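PDB 1FLE: elafin from Homo sapiens, which inhibits neutrophil and pancreatic elastases in skin through its whey acidic protein domain and may thereby limit elastase-mediated tissue proteolysis. Local coordinates for residues B[14-19]-B[44-49]. Residues are numbered along the deposited sequence; the frame is centred on the assembly and turned at random.
Sequences GSCPII and CCEGSC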
ATOM      1  N   GLY B  14      20.812  16.215  20.444  1.00 56.13           N
ATOM      2  CA  GLY B  14      20.369  16.861  19.197  1.00 53.01           C
ATOM      3  C   GLY B  14      18.958  16.683  18.738  1.00 50.72           C
ATOM      4  O   GLY B  14      18.118  16.067  19.418  1.00 50.88           O
ATOM      5  N   SER B  15      18.668  17.207  17.541  1.00 47.93           N
ATOM      6  CA  SER B  15      17.326  17.112  16.969  1.00 44.94           C
ATOM      7  C   SER B  15      17.188  15.955  15.984  1.00 42.53           C
ATOM      8  O   SER B  15      18.104  15.431  15.353  1.00 41.95           O
ATOM      9  CB  SER B  15      16.862  18.390  16.287  1.00 45.34           C
ATOM     10  OG  SER B  15      16.536  19.429  17.177  1.00 45.73           O
ATOM     11  N   CYS B  16      15.921  15.599  15.898  1.00 40.02           N
ATOM     12  CA  CYS B  16      15.454  14.553  14.981  1.00 37.52           C
ATOM     13  C   CYS B  16      15.226  15.240  13.631  1.00 36.92           C
ATOM     14  O   CYS B  16      14.838  16.417  13.598  1.00 36.43           O
ATOM     15  CB  CYS B  16      14.077  14.064  15.468  1.00 34.04           C
ATOM     16  SG  CYS B  16      14.219  12.918  16.862  1.00 29.87           S
ATOM     17  N   PRO B  17      15.420  14.457  12.600  1.00 36.77           N
ATOM     18  CA  PRO B  17      15.148  14.960  11.235  1.00 36.78           C
ATOM     19  C   PRO B  17      13.628  15.007  11.012  1.00 36.44           C
ATOM     20  O   PRO B  17      12.895  14.201  11.659  1.00 36.62           O
ATOM     21  CB  PRO B  17      15.812  13.889  10.361  1.00 36.58           C
ATOM     22  CG  PRO B  17      15.643  12.624  11.159  1.00 36.57           C
ATOM     23  CD  PRO B  17      15.858  13.049  12.604  1.00 37.00           C
ATOM     24  N   ILE B  18      13.171  15.910  10.145  1.00 35.49           N
ATOM     25  CA  ILE B  18      11.752  15.924   9.781  1.00 35.34           C
ATOM     26  C   ILE B  18      11.660  14.867   8.643  1.00 34.15           C
ATOM     27  O   ILE B  18      12.576  14.711   7.820  1.00 33.90           O
ATOM     28  CB  ILE B  18      11.097  17.234   9.285  1.00 37.91           C
ATOM     29  CG1 ILE B  18      11.945  17.847   8.138  1.00 38.86           C
ATOM     30  CG2 ILE B  18      10.749  18.248  10.414  1.00 38.21           C
ATOM     31  CD1 ILE B  18      11.141  18.731   7.142  1.00 40.49           C
ATOM     32  N   ILE B  19      10.574  14.150   8.698  1.00 32.99           N
ATOM     33  CA  ILE B  19      10.338  13.099   7.646  1.00 31.68           C
ATOM     34  C   ILE B  19       8.995  13.522   7.069  1.00 30.95           C
ATOM     35  O   ILE B  19       8.018  13.608   7.827  1.00 30.48           O
ATOM     36  CB  ILE B  19      10.565  11.691   8.225  1.00 31.01           C
ATOM     37  CG1 ILE B  19      12.073  11.380   8.437  1.00 30.71           C
ATOM     38  CG2 ILE B  19       9.928  10.530   7.387  1.00 31.07           C
ATOM     39  CD1 ILE B  19      12.664  11.652   9.843  1.00 30.83           C
ATOM     40  N   CYS B  44      15.720   8.352  18.989  1.00 34.00           N
ATOM     41  CA  CYS B  44      14.492   7.614  18.625  1.00 31.78           C
ATOM     42  C   CYS B  44      13.644   8.773  18.026  1.00 31.43           C
ATOM     43  O   CYS B  44      13.537   9.802  18.707  1.00 30.90           O
ATOM     44  CB  CYS B  44      13.735   6.929  19.733  1.00 28.79           C
ATOM     45  SG  CYS B  44      12.435   5.900  18.968  1.00 26.32           S
ATOM     46  N   CYS B  45      13.233   8.604  16.787  1.00 30.86           N
ATOM     47  CA  CYS B  45      12.471   9.655  16.080  1.00 30.32           C
ATOM     48  C   CYS B  45      11.371   8.956  15.273  1.00 30.60           C
ATOM     49  O   CYS B  45      11.327   7.727  15.101  1.00 31.01           O
ATOM     50  CB  CYS B  45      13.302  10.564  15.197  1.00 29.75           C
ATOM     51  SG  CYS B  45      14.811  11.225  15.971  1.00 29.72           S
ATOM     52  N   GLU B  46      10.512   9.808  14.815  1.00 30.69           N
ATOM     53  CA  GLU B  46       9.330   9.501  13.968  1.00 30.86           C
ATOM     54  C   GLU B  46       9.880   9.378  12.541  1.00 28.76           C
ATOM     55  O   GLU B  46      10.430  10.369  12.004  1.00 28.19           O
ATOM     56  CB  GLU B  46       8.397  10.717  14.042  1.00 35.44           C
ATOM     57  CG  GLU B  46       8.455  11.649  15.260  1.00 40.72           C
ATOM     58  CD  GLU B  46       9.681  12.387  15.705  1.00 42.81           C
ATOM     59  OE1 GLU B  46      10.218  13.353  15.141  1.00 44.26           O
ATOM     60  OE2 GLU B  46      10.144  11.930  16.798  1.00 43.85           O
ATOM     61  N   GLY B  47       9.823   8.175  12.024  1.00 27.24           N
ATOM     62  CA  GLY B  47      10.317   7.873  10.678  1.00 25.56           C
ATOM     63  C   GLY B  47       9.160   7.965   9.675  1.00 25.91           C
ATOM     64  O   GLY B  47       8.074   8.567   9.888  1.00 25.89           O
ATOM     65  N   SER B  48       9.392   7.364   8.526  1.00 25.35           N
ATOM     66  CA  SER B  48       8.464   7.250   7.402  1.00 24.85           C
ATOM     67  C   SER B  48       7.376   6.198   7.657  1.00 24.79           C
ATOM     68  O   SER B  48       6.289   6.257   7.024  1.00 24.92           O
ATOM     69  CB  SER B  48       9.263   6.956   6.138  1.00 23.79           C
ATOM     70  OG  SER B  48       9.796   5.612   6.251  1.00 23.07           O
ATOM     71  N   CYS B  49       7.611   5.236   8.533  1.00 24.38           N
ATOM     72  CA  CYS B  49       6.619   4.193   8.879  1.00 24.35           C
ATOM     73  C   CYS B  49       6.829   3.671  10.307  1.00 24.28           C
ATOM     74  O   CYS B  49       7.001   2.465  10.536  1.00 25.01           O
ATOM     75  CB  CYS B  49       6.563   3.076   7.848  1.00 22.11           C
ATOM     76  SG  CYS B  49       5.013   2.159   7.831  1.00 20.18           S
TER
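The disulfide Cys16–Cys45, one of the four that define the WAP four-disulfide core, ties the extended segment 14-19 to strand 43-46, while Cys44 and Cys49 of the second segment carry the disulfide network on to Cys32 and Cys23, respectively. Cys16 SG and Cys45 SG lie 2.0 Å apart, and the chi3 of -77° marks a left-handed twist. Cys16 CA and Cys45 CA are 5.8 Å apart across this bridge. The ring of Pro17 borders it, with Pro17 CD 4.0 Å from Cys45 SG; Phe54 of strand 51-54 touches both Pro17 and Cys45. In Glu46 the bend at chi2 (59°) turns CD back, and Glu46 OE1 lies 3.9 Å from Cys16 CB, with Glu46 OE2 4.2 Å from Cys16 SG.

Farther along, the two paths run almost parallel, 10° apart end to end, yet no backbone bonds pair them: segment 14-19 is a loop laid beside the hairpin formed by strands 43-46 and 51-54. Ile19 makes this second point of contact with both branches. Ile19 CD1 lies 3.4 Å from Glu46 O, a buried carbonyl oxygen without a polar partner in the model. Ile19 CG2, anti to the backbone N, reaches the peptide after Gly47, 3.4 Å from Ser48 N, and also meets Ser48 CB. The disulfide thus holds segment 14-19 against a hairpin whose loop meets the partner protein: Ser48 OG hydrogen-bonds to the backbone of that other chain, which also packs on Ile18 and Cys49.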